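Local coordinates for type IV pilus biogenesis protein PilB (Streptococcus sanguinis, PDB 7B7P), which serves as a minor, bimodular type IV pilin with a direct role in adhesion, combining a pilin module with a metal-binding von Willebrand factor A-like domain, at residues 161-166 with 228-233; 46-51 with 65-70; 346-351 with 380-385; 397-402 with 406-411. All coordinates share one frame; numbering follows the deposited sequence.

In the fold
Interactions 1, 3 and 4 belong to the part of the chain built on the von Willebrand factor A-like sheet, whereas interaction 2 lies in the other module, with its centre 34 Å from that of interaction 1 and 46 Å from that of interaction 3. Interactions 1 and 4 reach the same sheet from different strands, their nearest atoms about 4 Å apart. Interactions 3 and 4 are neighbours along the chain: helix 380-388 is followed by strand 393-399, and their nearest atoms are about 6 Å apart. The side chains of Leu383 and Ala399 each lie about 10 Å from that of Asp284, which binds magnesium in a structure of this protein; Leu383 is about 11 Å from a modelled magnesium ion.

Interaction 1 (161-166 with 228-233)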
loop_
_atom_site.group_PDB
_atom_site.type_symbol
_atom_site.label_atom_id
_atom_site.label_comp_id
_atom_site.label_asym_id
_atom_site.label_seq_id
_atom_site.Cartn_x
_atom_site.Cartn_y
_atom_site.Cartn_z
ATOM N N ASN A 161 13.477 -3.023 2.489
ATOM C CA ASN A 161 12.830 -4.224 2.991
ATOM C C ASN A 161 11.375 -3.921 3.323
ATOM O O ASN A 161 11.015 -2.792 3.672
ATOM C CB ASN A 161 13.563 -4.769 4.217
ATOM C CG ASN A 161 15.058 -4.862 3.993
ATOM O OD1 ASN A 161 15.520 -5.673 3.191
ATOM N ND2 ASN A 161 15.823 -4.020 4.689
ATOM N N ILE A 162 10.533 -4.942 3.185
ATOM C CA ILE A 162 9.098 -4.807 3.387
ATOM C C ILE A 162 8.625 -5.937 4.290
ATOM O O ILE A 162 8.913 -7.111 4.030
ATOM C CB ILE A 162 8.332 -4.841 2.051
ATOM C CG1 ILE A 162 8.631 -3.589 1.220
ATOM C CG2 ILE A 162 6.848 -5.013 2.298
ATOM C CD1 ILE A 162 8.133 -3.683 -0.232
ATOM N N ALA A 163 7.883 -5.588 5.334
ATOM C CA ALA A 163 7.260 -6.575 6.197
ATOM C C ALA A 163 5.748 -6.477 6.068
ATOM O O ALA A 163 5.193 -5.379 5.995
ATOM C CB ALA A 163 7.677 -6.381 7.651
ATOM N N VAL A 164 5.094 -7.631 6.019
ATOM C CA VAL A 164 3.653 -7.713 5.875
ATOM C C VAL A 164 3.151 -8.666 6.938
ATOM O O VAL A 164 3.559 -9.828 6.976
ATOM C CB VAL A 164 3.227 -8.199 4.479
ATOM C CG1 VAL A 164 1.708 -8.271 4.400
ATOM C CG2 VAL A 164 3.788 -7.289 3.386
ATOM N N SER A 165 2.288 -8.182 7.815
ATOM C CA SER A 165 1.665 -9.057 8.796
ATOM C C SER A 165 0.252 -9.367 8.337
ATOM O O SER A 165 -0.567 -8.451 8.172
ATOM C CB SER A 165 1.655 -8.442 10.198
ATOM O OG SER A 165 1.156 -9.414 11.106
ATOM N N PHE A 166 -0.014 -10.651 8.113
ATOM C CA PHE A 166 -1.344 -11.141 7.805
ATOM C C PHE A 166 -2.065 -11.466 9.093
ATOM O O PHE A 166 -1.537 -12.207 9.926
ATOM C CB PHE A 166 -1.274 -12.393 6.930
ATOM C CG PHE A 166 -0.916 -12.099 5.508
ATOM C CD1 PHE A 166 -1.875 -11.618 4.624
ATOM C CD2 PHE A 166 0.379 -12.276 5.062
ATOM C CE1 PHE A 166 -1.538 -11.323 3.302
ATOM C CE2 PHE A 166 0.720 -11.997 3.748
ATOM C CZ PHE A 166 -0.234 -11.515 2.870
ATOM N N GLN A 228 4.946 -16.753 14.128
ATOM C CA GLN A 228 5.255 -15.497 14.788
ATOM C C GLN A 228 6.379 -14.752 14.082
ATOM O O GLN A 228 6.293 -13.535 13.886
ATOM C CB GLN A 228 5.607 -15.744 16.256
ATOM C CG GLN A 228 6.281 -14.565 16.914
ATOM C CD GLN A 228 6.201 -14.608 18.431
ATOM O OE1 GLN A 228 6.162 -15.680 19.031
ATOM N NE2 GLN A 228 6.179 -13.436 19.057
ATOM N N ASN A 229 7.431 -15.451 13.690
ATOM C CA ASN A 229 8.571 -14.776 13.089
ATOM C C ASN A 229 8.348 -14.608 11.594
ATOM O O ASN A 229 7.528 -15.296 10.990
ATOM C CB ASN A 229 9.867 -15.548 13.360
ATOM C CG ASN A 229 10.195 -15.630 14.849
ATOM O OD1 ASN A 229 10.334 -14.604 15.533
ATOM N ND2 ASN A 229 10.310 -16.851 15.359
ATOM N N PHE A 230 9.094 -13.678 11.003
ATOM C CA PHE A 230 8.893 -13.265 9.617
ATOM C C PHE A 230 9.766 -14.083 8.666
ATOM O O PHE A 230 10.998 -14.057 8.774
ATOM C CB PHE A 230 9.199 -11.777 9.461
ATOM C CG PHE A 230 8.115 -10.884 9.983
ATOM C CD1 PHE A 230 7.885 -10.768 11.355
ATOM C CD2 PHE A 230 7.309 -10.173 9.106
ATOM C CE1 PHE A 230 6.870 -9.944 11.844
ATOM C CE2 PHE A 230 6.285 -9.338 9.584
ATOM C CZ PHE A 230 6.068 -9.230 10.960
ATOM N N SER A 231 9.127 -14.790 7.726
ATOM C CA SER A 231 9.840 -15.470 6.642
ATOM C C SER A 231 10.153 -14.488 5.526
ATOM O O SER A 231 9.248 -13.832 5.000
ATOM C CB SER A 231 9.013 -16.618 6.055
ATOM O OG SER A 231 8.378 -17.411 7.037
ATOM N N ASN A 232 11.425 -14.399 5.143
ATOM C CA ASN A 232 11.767 -13.742 3.889
ATOM C C ASN A 232 11.423 -14.683 2.740
ATOM O O ASN A 232 11.851 -15.843 2.728
ATOM C CB ASN A 232 13.246 -13.364 3.847
ATOM C CG ASN A 232 13.569 -12.403 2.715
ATOM O OD1 ASN A 232 12.853 -12.335 1.713
ATOM N ND2 ASN A 232 14.657 -11.661 2.864
ATOM N N LEU A 233 10.629 -14.194 1.788
ATOM C CA LEU A 233 10.212 -15.051 0.684
ATOM C C LEU A 233 11.338 -15.317 -0.308
ATOM O O LEU A 233 11.284 -16.322 -1.024
ATOM C CB LEU A 233 9.010 -14.440 -0.036
ATOM C CG LEU A 233 7.840 -14.012 0.851
ATOM C CD1 LEU A 233 6.822 -13.255 0.026
ATOM C CD2 LEU A 233 7.207 -15.206 1.538
#
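The carbonyl oxygen of Val164 is the polar atom that meets Phe230: Val164 O lies 3.8 Å from Phe230 CE2, while backbone hydrogen bonds tie Val164 to Ser213 and Asn215 of the adjoining strand 212-219. The ring therefore settles beside a backbone already engaged in a sheet, and no hydrogen bond joins 161-166 directly to 228-233. The same ring corner also meets a methyl group, Ala163 CB standing 3.8 Å from Phe230 CE2 and 4.1 Å from Phe230 CD2. Both partners approach the ring obliquely. Phe230 has CG anti to its own carbonyl carbon (chi1 -77°), and with its CB already directed toward 161-166 this swings the ring to Ala163, while chi2 of 71° turns the CD2-CE2 side to the methyl. The 7.7 Å between Ala163 CA and Phe230 CA is too long for direct strand pairing; strand 212-219 pairs with both strands, in a branched or curled sheet, and the phenyl ring also touches its Ser213 and Asn215. Leu269 of helix 258-270 packs on both Ala163 and Phe230, closing a small apolar cluster. Polar support comes from Asn215, whose amide links the two segments: OD1 is hydrogen-bonded to Ser165 OG, and ND2 to the backbone oxygen of Gln228, just before the corner in the chain at Asn229. An aromatic side chain thus reaches past 212-219, its antiparallel partner, to 162-169, which pairs with 212-219 in parallel, and packs against helix 258-270, as befits the helix-covered mixed sheet of a von Willebrand factor A-like domain.

Interaction 2 (46-51 with 65-70)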
loop_
_atom_site.group_PDB
_atom_site.type_symbol
_atom_site.label_atom_id
_atom_site.label_comp_id
_atom_site.label_asym_id
_atom_site.label_seq_id
_atom_site.Cartn_x
_atom_site.Cartn_y
_atom_site.Cartn_z
ATOM N N GLN A 46 21.699 20.899 -7.049
ATOM C CA GLN A 46 21.288 21.020 -5.650
ATOM C C GLN A 46 19.871 20.487 -5.495
ATOM O O GLN A 46 18.895 21.157 -5.835
ATOM C CB GLN A 46 21.369 22.471 -5.173
ATOM C CG GLN A 46 22.714 23.174 -5.376
ATOM C CD GLN A 46 22.625 24.691 -5.197
ATOM O OE1 GLN A 46 21.797 25.362 -5.824
ATOM N NE2 GLN A 46 23.478 25.234 -4.331
ATOM N N GLY A 47 19.755 19.284 -4.951
ATOM C CA GLY A 47 18.459 18.699 -4.690
ATOM C C GLY A 47 18.355 17.354 -5.368
ATOM O O GLY A 47 17.547 16.505 -4.975
ATOM N N LEU A 48 19.187 17.149 -6.385
ATOM C CA LEU A 48 19.132 15.920 -7.157
ATOM C C LEU A 48 19.400 14.722 -6.254
ATOM O O LEU A 48 20.409 14.674 -5.544
ATOM C CB LEU A 48 20.135 15.973 -8.312
ATOM C CG LEU A 48 19.642 16.449 -9.688
ATOM C CD1 LEU A 48 18.707 17.647 -9.557
ATOM C CD2 LEU A 48 20.807 16.777 -10.619
ATOM N N THR A 49 18.466 13.777 -6.264
ATOM C CA THR A 49 18.593 12.532 -5.526
ATOM C C THR A 49 19.541 11.601 -6.270
ATOM O O THR A 49 19.427 11.436 -7.488
ATOM C CB THR A 49 17.218 11.890 -5.370
ATOM O OG1 THR A 49 16.298 12.872 -4.882
ATOM C CG2 THR A 49 17.274 10.721 -4.417
ATOM N N ARG A 50 20.481 11.002 -5.544
ATOM C CA ARG A 50 21.553 10.262 -6.195
ATOM C C ARG A 50 21.025 8.997 -6.863
ATOM O O ARG A 50 20.057 8.387 -6.408
ATOM C CB ARG A 50 22.645 9.888 -5.191
ATOM C CG ARG A 50 22.949 10.927 -4.117
ATOM C CD ARG A 50 23.368 10.218 -2.836
ATOM N NE ARG A 50 24.467 9.291 -3.107
ATOM C CZ ARG A 50 25.757 9.595 -3.000
ATOM N NH1 ARG A 50 26.124 10.809 -2.604
ATOM N NH2 ARG A 50 26.676 8.680 -3.283
ATOM N N GLU A 51 21.704 8.599 -7.945
ATOM C CA GLU A 51 21.427 7.436 -8.796
ATOM C C GLU A 51 20.185 7.606 -9.667
ATOM O O GLU A 51 19.752 6.646 -10.328
ATOM C CB GLU A 51 21.340 6.134 -7.989
ATOM C CG GLU A 51 22.442 5.999 -6.943
ATOM C CD GLU A 51 22.230 4.835 -5.992
ATOM O OE1 GLU A 51 23.150 4.556 -5.188
ATOM O OE2 GLU A 51 21.157 4.197 -6.056
ATOM N N MET A 65 18.384 20.478 -20.487
ATOM C CA MET A 65 19.575 19.730 -20.112
ATOM C C MET A 65 19.248 18.377 -19.509
ATOM O O MET A 65 18.115 18.070 -19.132
ATOM C CB MET A 65 20.474 20.532 -19.171
ATOM C CG MET A 65 21.416 21.386 -20.001
ATOM S SD MET A 65 21.762 22.986 -19.319
ATOM C CE MET A 65 20.088 23.422 -18.921
ATOM N N ASN A 66 20.305 17.579 -19.427
ATOM C CA ASN A 66 20.225 16.151 -19.165
ATOM C C ASN A 66 21.341 15.815 -18.179
ATOM O O ASN A 66 22.508 15.732 -18.572
ATOM C CB ASN A 66 20.364 15.385 -20.471
ATOM C CG ASN A 66 20.319 13.895 -20.284
ATOM O OD1 ASN A 66 19.694 13.392 -19.353
ATOM N ND2 ASN A 66 20.969 13.171 -21.186
ATOM N N TYR A 67 20.986 15.643 -16.903
ATOM C CA TYR A 67 21.937 15.266 -15.855
ATOM C C TYR A 67 21.921 13.750 -15.731
ATOM O O TYR A 67 20.986 13.177 -15.167
ATOM C CB TYR A 67 21.578 15.921 -14.528
ATOM C CG TYR A 67 21.280 17.396 -14.614
ATOM C CD1 TYR A 67 20.037 17.848 -15.032
ATOM C CD2 TYR A 67 22.241 18.340 -14.270
ATOM C CE1 TYR A 67 19.755 19.194 -15.110
ATOM C CE2 TYR A 67 21.970 19.693 -14.341
ATOM C CZ TYR A 67 20.721 20.114 -14.758
ATOM O OH TYR A 67 20.429 21.459 -14.836
ATOM N N VAL A 68 22.966 13.091 -16.248
ATOM C CA VAL A 68 23.021 11.632 -16.334
ATOM C C VAL A 68 23.843 11.081 -15.175
ATOM O O VAL A 68 24.860 11.667 -14.783
ATOM C CB VAL A 68 23.597 11.178 -17.689
ATOM C CG1 VAL A 68 23.486 9.668 -17.836
ATOM C CG2 VAL A 68 22.879 11.884 -18.831
ATOM N N TRP A 69 23.406 9.943 -14.628
ATOM C CA TRP A 69 24.051 9.367 -13.452
ATOM C C TRP A 69 25.372 8.703 -13.823
ATOM O O TRP A 69 25.426 7.865 -14.731
ATOM C CB TRP A 69 23.141 8.348 -12.768
ATOM C CG TRP A 69 23.751 7.802 -11.502
ATOM C CD1 TRP A 69 24.049 6.493 -11.221
ATOM C CD2 TRP A 69 24.155 8.561 -10.354
ATOM N NE1 TRP A 69 24.605 6.394 -9.966
ATOM C CE2 TRP A 69 24.683 7.648 -9.413
ATOM C CE3 TRP A 69 24.109 9.922 -10.025
ATOM C CZ2 TRP A 69 25.158 8.054 -8.169
ATOM C CZ3 TRP A 69 24.584 10.323 -8.792
ATOM C CH2 TRP A 69 25.100 9.391 -7.877
ATOM N N ASN A 70 26.429 9.055 -13.082
ATOM C CA ASN A 70 27.781 8.591 -13.384
ATOM C C ASN A 70 28.060 7.212 -12.801
ATOM O O ASN A 70 28.545 6.321 -13.508
ATOM C CB ASN A 70 28.805 9.590 -12.852
ATOM C CG ASN A 70 30.015 9.702 -13.744
ATOM O OD1 ASN A 70 30.629 8.696 -14.117
ATOM N ND2 ASN A 70 30.359 10.932 -14.112
#
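Trp69 lays one face of its indole against the backbone of Glu51, a CH-pi contact that joins the loop 46-51 to segment 65-70, which carries strand 64-67 onward in the six-stranded mixed sheet of what is probably the pilin module. Glu51 CA is 3.3 Å from the centroid of the five-membered ring and only 11° off the ring normal, so the CA sits squarely over the face. Arg50 C covers that same face nearer its rim. Beyond CA, the Glu51 side chain runs alongside the indole in the same direction, extended past CG, with CG 3.6 Å from Trp69 CZ2. Its carboxylate plane is turned 56° from the ring, so the match is made by the aliphatic carbons and not by a stacked carboxylate. Arg50 adds its CB at the six-membered end. The indole is placed there because Trp69 CG is anti to the backbone N (chi1 -176°), and the Trp69 backbone N is itself hydrogen-bonded to Ser53 OG. Trp76 meets the indole as well, with the ring planes at about 60°, and it also touches Leu48 and Tyr67. Those two side chains form the second, apolar half of the contact and cross at about a right angle. Leu48 brings one methyl obliquely to the root of the phenol, with CD2 4.1 Å from both CG and CB of Tyr67.

Interaction 3 (346-351 with 380-385)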
loop_
_atom_site.group_PDB
_atom_site.type_symbol
_atom_site.label_atom_id
_atom_site.label_comp_id
_atom_site.label_asym_id
_atom_site.label_seq_id
_atom_site.Cartn_x
_atom_site.Cartn_y
_atom_site.Cartn_z
ATOM N N ASN A 346 -17.576 -1.438 21.824
ATOM C CA ASN A 346 -16.341 -1.663 22.591
ATOM C C ASN A 346 -15.331 -2.500 21.808
ATOM O O ASN A 346 -14.112 -2.322 21.956
ATOM C CB ASN A 346 -16.644 -2.352 23.937
ATOM C CG ASN A 346 -17.337 -1.425 24.943
ATOM O OD1 ASN A 346 -17.218 -0.211 24.858
ATOM N ND2 ASN A 346 -18.053 -2.000 25.890
ATOM N N SER A 347 -15.816 -3.437 20.996
ATOM C CA SER A 347 -14.926 -4.260 20.185
ATOM C C SER A 347 -14.241 -3.439 19.100
ATOM O O SER A 347 -13.064 -3.662 18.786
ATOM C CB SER A 347 -15.720 -5.418 19.584
ATOM O OG SER A 347 -14.852 -6.273 18.873
ATOM N N ILE A 348 -14.971 -2.506 18.497
ATOM C CA ILE A 348 -14.390 -1.663 17.467
ATOM C C ILE A 348 -13.425 -0.662 18.090
ATOM O O ILE A 348 -12.363 -0.374 17.531
ATOM C CB ILE A 348 -15.517 -0.975 16.669
ATOM C CG1 ILE A 348 -16.234 -2.007 15.788
ATOM C CG2 ILE A 348 -14.984 0.171 15.814
ATOM C CD1 ILE A 348 -17.481 -1.485 15.094
ATOM N N ALA A 349 -13.780 -0.113 19.256
ATOM C CA ALA A 349 -12.917 0.864 19.915
ATOM C C ALA A 349 -11.616 0.232 20.385
ATOM O O ALA A 349 -10.570 0.892 20.379
ATOM C CB ALA A 349 -13.639 1.511 21.106
ATOM N N TYR A 350 -11.661 -1.034 20.797
ATOM C CA TYR A 350 -10.440 -1.743 21.177
ATOM C C TYR A 350 -9.429 -1.707 20.044
ATOM O O TYR A 350 -8.245 -1.429 20.254
ATOM C CB TYR A 350 -10.782 -3.190 21.554
ATOM C CG TYR A 350 -9.607 -4.037 22.014
ATOM C CD1 TYR A 350 -8.552 -3.466 22.686
ATOM C CD2 TYR A 350 -9.586 -5.425 21.819
ATOM C CE1 TYR A 350 -7.498 -4.202 23.126
ATOM C CE2 TYR A 350 -8.539 -6.187 22.274
ATOM C CZ TYR A 350 -7.492 -5.562 22.942
ATOM O OH TYR A 350 -6.417 -6.280 23.406
ATOM N N ALA A 351 -9.891 -1.983 18.824
ATOM C CA ALA A 351 -9.003 -1.980 17.671
ATOM C C ALA A 351 -8.441 -0.583 17.416
ATOM O O ALA A 351 -7.288 -0.430 17.002
ATOM C CB ALA A 351 -9.762 -2.509 16.454
ATOM N N GLY A 380 -17.293 -3.460 8.483
ATOM C CA GLY A 380 -15.941 -3.499 7.952
ATOM C C GLY A 380 -15.360 -2.112 7.774
ATOM O O GLY A 380 -14.258 -1.824 8.250
ATOM N N GLN A 381 -16.112 -1.222 7.114
ATOM C CA GLN A 381 -15.645 0.154 6.925
ATOM C C GLN A 381 -15.511 0.867 8.266
ATOM O O GLN A 381 -14.562 1.627 8.489
ATOM C CB GLN A 381 -16.609 0.917 5.995
ATOM C CG GLN A 381 -16.186 2.374 5.649
ATOM C CD GLN A 381 -14.950 2.425 4.742
ATOM O OE1 GLN A 381 -14.955 1.852 3.662
ATOM N NE2 GLN A 381 -13.879 3.080 5.201
ATOM N N SER A 382 -16.450 0.620 9.169
ATOM C CA SER A 382 -16.426 1.246 10.481
ATOM C C SER A 382 -15.173 0.838 11.263
ATOM O O SER A 382 -14.495 1.680 11.874
ATOM C CB SER A 382 -17.711 0.857 11.209
ATOM O OG SER A 382 -17.988 1.718 12.285
ATOM N N LEU A 383 -14.845 -0.458 11.236
ATOM C CA LEU A 383 -13.633 -0.958 11.876
ATOM C C LEU A 383 -12.380 -0.298 11.298
ATOM O O LEU A 383 -11.501 0.163 12.040
ATOM C CB LEU A 383 -13.568 -2.474 11.714
ATOM C CG LEU A 383 -12.308 -3.132 12.255
ATOM C CD1 LEU A 383 -12.361 -2.939 13.762
ATOM C CD2 LEU A 383 -12.241 -4.652 11.857
ATOM N N THR A 384 -12.289 -0.259 9.968
ATOM C CA THR A 384 -11.163 0.357 9.273
ATOM C C THR A 384 -10.995 1.819 9.680
ATOM O O THR A 384 -9.884 2.266 10.003
ATOM C CB THR A 384 -11.384 0.234 7.761
ATOM O OG1 THR A 384 -11.586 -1.149 7.422
ATOM C CG2 THR A 384 -10.212 0.804 6.976
ATOM N N ASP A 385 -12.099 2.571 9.683
ATOM C CA ASP A 385 -12.042 3.985 10.034
ATOM C C ASP A 385 -11.532 4.183 11.457
ATOM O O ASP A 385 -10.752 5.104 11.717
ATOM C CB ASP A 385 -13.423 4.621 9.881
ATOM C CG ASP A 385 -13.901 4.674 8.436
ATOM O OD1 ASP A 385 -13.093 4.426 7.501
ATOM O OD2 ASP A 385 -15.100 4.996 8.236
#
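Leu383 and Ala351 make the closest contact between 346-351 and 380-385: Leu383 CD1 rests 3.8 Å from Ala351 CB. The same methyl lies 4.5 Å from Ile348 CG1, so one leucine branch bridges positions a turn apart on helix 341-358. With CG anti to the backbone N (chi1 176°), Leu383 can send CD1 across to the other helix although its CB bond does not aim there. Ile348 answers with its other branch, placing CG2 4.2 Å from the backbone oxygen of Ser382, and its CD1 stands near Ser382 OG. The short helical segments approach to 9.2 Å between axes, with their N-to-C directions 38° apart. Helix 380-388 is the crossover between the parallel strands 364-370 and 393-399 of the von Willebrand factor A-like fold, and helix 341-358 immediately precedes the first of them. Behind the interface, Gly380 O takes two bonds from Thr384, whose N and OG1 reach it from opposite faces of the carbonyl plane; the hydroxyl bond is 2.9 Å from Thr384 OG1 to Gly380 O. Thr384 also packs on Thr394 and Tyr396 of strand 393-399, where this helix lies against the sheet. One turn of its outer side is spanned by Gln381 NE2, which donates to Asp385 OD1 over 2.8 Å, in its own amide plane but on the syn side of the carboxylate and tilted 31° out of that plane. On the partner helix, Ser347 OG is hydrogen-bonded to Ala289 O.

Interaction 4 (397-402 with 406-411); sequences VSATNE and QKTFSD
Val397 opens the contact by meeting Thr408 tip to tip across the beta-alpha turn that leads from strand 393-399, paired in parallel with strand 364-370 in the von Willebrand factor A-like sheet, into helix 402-424. Its CG1, anti to the backbone N (chi1 171°), lies 3.3 Å from Thr408 OG1 and 3.8 Å from Thr408 CG2. The polar need of Thr408 OG1 is met within its own helix, by Ala404 O one turn earlier; that hydrogen bond helps fix the threonine rotation, with OG1 and CG2 both set against the valine methyl. Two residues on, Ala399 again turns its CB toward the helix, 4.2 Å from Thr408 OG1, and it also touches Ala404 and Leu405. Thr408 thus fits against two alternate residues on the same face of the strand. The chain then turns, and Asn401 takes the N-cap position: its OD1 accepts from Ala404 N, with a weaker bond from Glu403 N. Glu402 begins the helix, and its first turn closes loosely, Gln406 N to Glu402 O measuring 3.4 Å, a weak though fairly straight bond (162° at the hydrogen). Outward, Lys198 of helix 191-209 is hydrogen-bonded through NZ to Gln406 OE1 and forms a long, weak ion pair with Glu402 OE1. Beside the weak backbone bond, Gln406 CB sits 4.0 Å from Glu402 O.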
loop_
_atom_site.group_PDB
_atom_site.type_symbol
_atom_site.label_atom_id
_atom_site.label_comp_id
_atom_site.label_asym_id
_atom_site.label_seq_id
_atom_site.Cartn_x
_atom_site.Cartn_y
_atom_site.Cartn_z
ATOM N N VAL A 397 -12.014 -2.914 1.905
ATOM C CA VAL A 397 -12.545 -3.561 0.715
ATOM C C VAL A 397 -13.402 -4.738 1.161
ATOM O O VAL A 397 -12.999 -5.501 2.045
ATOM C CB VAL A 397 -11.416 -4.044 -0.232
ATOM C CG1 VAL A 397 -11.981 -4.911 -1.349
ATOM C CG2 VAL A 397 -10.665 -2.864 -0.826
ATOM N N SER A 398 -14.580 -4.902 0.548
ATOM C CA SER A 398 -15.393 -6.095 0.767
ATOM C C SER A 398 -15.218 -7.062 -0.392
ATOM O O SER A 398 -15.197 -6.654 -1.555
ATOM C CB SER A 398 -16.870 -5.765 0.951
ATOM O OG SER A 398 -17.304 -4.852 -0.020
ATOM N N ALA A 399 -15.053 -8.336 -0.059
ATOM C CA ALA A 399 -14.912 -9.419 -1.022
ATOM C C ALA A 399 -16.038 -10.390 -0.721
ATOM O O ALA A 399 -15.975 -11.130 0.269
ATOM C CB ALA A 399 -13.543 -10.103 -0.912
ATOM N N THR A 400 -17.066 -10.382 -1.558
ATOM C CA THR A 400 -18.240 -11.208 -1.325
ATOM C C THR A 400 -18.197 -12.546 -2.059
ATOM O O THR A 400 -19.131 -13.339 -1.913
ATOM C CB THR A 400 -19.513 -10.449 -1.719
ATOM O OG1 THR A 400 -19.510 -10.236 -3.135
ATOM C CG2 THR A 400 -19.593 -9.088 -0.993
ATOM N N ASN A 401 -17.151 -12.832 -2.830
ATOM C CA ASN A 401 -17.053 -14.149 -3.450
ATOM C C ASN A 401 -15.587 -14.509 -3.645
ATOM O O ASN A 401 -14.687 -13.729 -3.328
ATOM C CB ASN A 401 -17.831 -14.214 -4.778
ATOM C CG ASN A 401 -17.473 -13.094 -5.717
ATOM O OD1 ASN A 401 -16.379 -13.068 -6.266
ATOM N ND2 ASN A 401 -18.388 -12.145 -5.892
ATOM N N GLU A 402 -15.364 -15.699 -4.207
ATOM C CA GLU A 402 -14.021 -16.264 -4.287
ATOM C C GLU A 402 -13.087 -15.417 -5.147
ATOM O O GLU A 402 -11.884 -15.345 -4.863
ATOM C CB GLU A 402 -14.092 -17.702 -4.825
ATOM C CG GLU A 402 -12.802 -18.464 -4.653
ATOM C CD GLU A 402 -12.581 -19.569 -5.682
ATOM O OE1 GLU A 402 -12.077 -19.264 -6.794
ATOM O OE2 GLU A 402 -12.880 -20.749 -5.365
ATOM N N GLN A 406 -9.485 -12.910 -4.487
ATOM C CA GLN A 406 -8.242 -12.970 -5.256
ATOM C C GLN A 406 -7.914 -11.626 -5.913
ATOM O O GLN A 406 -6.746 -11.220 -5.972
ATOM C CB GLN A 406 -8.333 -14.084 -6.290
ATOM C CG GLN A 406 -7.053 -14.337 -7.047
ATOM C CD GLN A 406 -7.240 -15.383 -8.129
ATOM O OE1 GLN A 406 -7.522 -16.551 -7.842
ATOM N NE2 GLN A 406 -7.108 -14.962 -9.383
ATOM N N LYS A 407 -8.931 -10.898 -6.373
ATOM C CA LYS A 407 -8.668 -9.570 -6.913
ATOM C C LYS A 407 -8.176 -8.609 -5.826
ATOM O O LYS A 407 -7.228 -7.843 -6.054
ATOM C CB LYS A 407 -9.914 -9.015 -7.605
ATOM C CG LYS A 407 -9.664 -7.650 -8.256
ATOM C CD LYS A 407 -10.952 -6.870 -8.474
ATOM C CE LYS A 407 -10.776 -5.773 -9.535
ATOM N NZ LYS A 407 -12.079 -5.233 -10.067
ATOM N N THR A 408 -8.816 -8.621 -4.646
ATOM C CA THR A 408 -8.373 -7.765 -3.543
ATOM C C THR A 408 -6.932 -8.070 -3.149
ATOM O O THR A 408 -6.127 -7.151 -2.931
ATOM C CB THR A 408 -9.292 -7.934 -2.329
ATOM O OG1 THR A 408 -10.637 -7.596 -2.686
ATOM C CG2 THR A 408 -8.830 -7.032 -1.189
ATOM N N PHE A 409 -6.580 -9.355 -3.059
ATOM C CA PHE A 409 -5.195 -9.711 -2.770
ATOM C C PHE A 409 -4.251 -9.163 -3.844
ATOM O O PHE A 409 -3.241 -8.520 -3.528
ATOM C CB PHE A 409 -5.073 -11.226 -2.615
ATOM C CG PHE A 409 -5.405 -11.718 -1.224
ATOM C CD1 PHE A 409 -5.204 -10.891 -0.114
ATOM C CD2 PHE A 409 -5.899 -12.998 -1.014
ATOM C CE1 PHE A 409 -5.500 -11.339 1.174
ATOM C CE2 PHE A 409 -6.190 -13.448 0.254
ATOM C CZ PHE A 409 -5.992 -12.613 1.359
ATOM N N SER A 410 -4.600 -9.352 -5.124
ATOM C CA SER A 410 -3.737 -8.878 -6.208
ATOM C C SER A 410 -3.579 -7.363 -6.161
ATOM O O SER A 410 -2.474 -6.829 -6.312
ATOM C CB SER A 410 -4.304 -9.316 -7.561
ATOM O OG SER A 410 -4.026 -8.349 -8.572
ATOM N N ASP A 411 -4.680 -6.648 -5.947
ATOM C CA ASP A 411 -4.613 -5.197 -5.829
ATOM C C ASP A 411 -3.708 -4.770 -4.674
ATOM O O ASP A 411 -2.985 -3.773 -4.785
ATOM C CB ASP A 411 -6.023 -4.621 -5.655
ATOM C CG ASP A 411 -6.879 -4.753 -6.926
ATOM O OD1 ASP A 411 -6.307 -4.763 -8.045
ATOM O OD2 ASP A 411 -8.125 -4.840 -6.815
#